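Local coordinates for hypothetical protein PA1234 (Pseudomonas aeruginosa, PDB 1Z6N) that is of unknown function but belongs to the thioredoxin family and binds magnesium, with a thioredoxin-type CxxC pattern that may point to redox chemistry, at residues R57-G62 with A89-G94. Sequence-based numbering, arbitrary orientation.
Sequences RLLVAG and AIISKG
V60 and I90 pair side by side on one face of the sheet, where two parallel strands, 57-61 and 89-91, run together. I90 CG1 meets V60 CB at 3.9 Å, while I90 CG2, anti to its own backbone N, rests in van der Waals contact against V60 O and G62 N. F14 and F17 of helix 14-19 cover I90, and V114 of the adjacent strand 113-117 flanks V60. L59, A61, A89 and I91 occupy the other face. There I91 CG1 sits between its backbone N and carbonyl carbon (chi1 61°), lying 3.4 Å from V60 O and 4.1 Å from A61 CB; I91 CG2 approaches L59 CD1 more loosely. F8 of helix 4-10 packs on A89.

Between the two faces, four nearly straight hydrogen bonds join the backbones: A89 N to L58 O, V60 N to A89 O, I91 N to V60 O (2.8 Å) and G62 N to I91 O (3.0 Å), the last beside the putative thioredoxin-type CxxC. V60 O also receives a CA-H...O contact from I90 CA. Past the strand, S92 caps helix 93-99 through OG to R95 N. The four bonds satisfy buried amides and carbonyls on the facing edges of the beta-alpha-beta unit's two strands and, with apolar side chains on both faces, fix their parallel register.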
loop_
_atom_site.group_PDB
_atom_site.type_symbol
_atom_site.label_atom_id
_atom_site.label_comp_id
_atom_site.label_asym_id
_atom_site.label_seq_id
_atom_site.Cartn_x
_atom_site.Cartn_y
_atom_site.Cartn_z
ATOM N N ARG A 57 -5.636 8.025 -5.505
ATOM C CA ARG A 57 -4.188 7.947 -5.610
ATOM C C ARG A 57 -3.613 7.491 -4.281
ATOM O O ARG A 57 -3.969 8.032 -3.231
ATOM C CB ARG A 57 -3.629 9.312 -5.993
ATOM C CG ARG A 57 -4.024 9.718 -7.403
ATOM C CD ARG A 57 -3.348 11.006 -7.786
ATOM N NE ARG A 57 -3.819 11.524 -9.067
ATOM C CZ ARG A 57 -4.839 12.365 -9.202
ATOM N NH1 ARG A 57 -5.508 12.783 -8.135
ATOM N NH2 ARG A 57 -5.189 12.792 -10.405
ATOM N N LEU A 58 -2.731 6.491 -4.324
ATOM C CA LEU A 58 -2.054 6.014 -3.131
ATOM C C LEU A 58 -0.621 6.537 -3.211
ATOM O O LEU A 58 0.168 6.060 -4.031
ATOM C CB LEU A 58 -2.082 4.477 -3.070
ATOM C CG LEU A 58 -3.454 3.789 -3.122
ATOM C CD1 LEU A 58 -3.358 2.274 -2.912
ATOM C CD2 LEU A 58 -4.420 4.401 -2.120
ATOM N N LEU A 59 -0.331 7.563 -2.409
ATOM C CA LEU A 59 1.035 8.069 -2.259
ATOM C C LEU A 59 1.711 7.239 -1.184
ATOM O O LEU A 59 1.323 7.261 -0.011
ATOM C CB LEU A 59 1.048 9.552 -1.876
ATOM C CG LEU A 59 2.432 10.151 -1.601
ATOM C CD1 LEU A 59 3.370 10.022 -2.825
ATOM C CD2 LEU A 59 2.277 11.608 -1.203
ATOM N N VAL A 60 2.730 6.493 -1.599
ATOM C CA VAL A 60 3.339 5.514 -0.716
ATOM C C VAL A 60 4.786 5.845 -0.417
ATOM O O VAL A 60 5.522 6.192 -1.322
ATOM C CB VAL A 60 3.333 4.117 -1.389
ATOM C CG1 VAL A 60 3.995 3.070 -0.494
ATOM C CG2 VAL A 60 1.909 3.683 -1.737
ATOM N N ALA A 61 5.190 5.756 0.850
ATOM C CA ALA A 61 6.622 5.768 1.167
ATOM C C ALA A 61 7.016 4.330 1.495
ATOM O O ALA A 61 6.431 3.689 2.374
ATOM C CB ALA A 61 6.914 6.676 2.349
ATOM N N GLY A 62 7.995 3.813 0.755
ATOM C CA GLY A 62 8.363 2.414 0.908
ATOM C C GLY A 62 9.738 2.137 0.348
ATOM O O GLY A 62 10.326 2.981 -0.336
ATOM N N ALA A 89 1.944 5.492 -6.392
ATOM C CA ALA A 89 3.271 6.027 -6.731
ATOM C C ALA A 89 4.076 5.976 -5.455
ATOM O O ALA A 89 3.553 6.288 -4.374
ATOM C CB ALA A 89 3.173 7.443 -7.225
ATOM N N ILE A 90 5.350 5.605 -5.566
ATOM C CA ILE A 90 6.149 5.286 -4.368
ATOM C C ILE A 90 7.393 6.170 -4.266
ATOM O O ILE A 90 8.193 6.248 -5.203
ATOM C CB ILE A 90 6.583 3.804 -4.416
ATOM C CG1 ILE A 90 5.329 2.911 -4.480
ATOM C CG2 ILE A 90 7.380 3.411 -3.186
ATOM C CD1 ILE A 90 5.567 1.532 -5.156
ATOM N N ILE A 91 7.498 6.862 -3.131
ATOM C CA ILE A 91 8.681 7.663 -2.770
ATOM C C ILE A 91 9.441 6.956 -1.660
ATOM O O ILE A 91 8.962 5.955 -1.100
ATOM C CB ILE A 91 8.299 9.078 -2.302
ATOM C CG1 ILE A 91 7.415 9.016 -1.041
ATOM C CG2 ILE A 91 7.636 9.845 -3.437
ATOM C CD1 ILE A 91 7.132 10.404 -0.401
ATOM N N SER A 92 10.653 7.438 -1.385
ATOM C CA SER A 92 11.522 6.755 -0.415
ATOM C C SER A 92 11.118 7.029 1.032
ATOM O O SER A 92 10.412 8.000 1.338
ATOM C CB SER A 92 12.960 7.196 -0.594
ATOM O OG SER A 92 13.085 8.538 -0.142
ATOM N N LYS A 93 11.602 6.200 1.958
ATOM C CA LYS A 93 11.438 6.473 3.373
ATOM C C LYS A 93 12.059 7.813 3.739
ATOM O O LYS A 93 11.457 8.607 4.482
ATOM C CB LYS A 93 12.099 5.345 4.167
ATOM C CG LYS A 93 11.986 5.537 5.671
ATOM C CD LYS A 93 12.573 4.338 6.421
ATOM C CE LYS A 93 12.810 4.699 7.905
ATOM N NZ LYS A 93 13.532 3.632 8.645
ATOM N N GLY A 94 13.253 8.076 3.210
ATOM C CA GLY A 94 13.951 9.330 3.529
ATOM C C GLY A 94 13.141 10.542 3.103
ATOM O O GLY A 94 13.077 11.550 3.829
#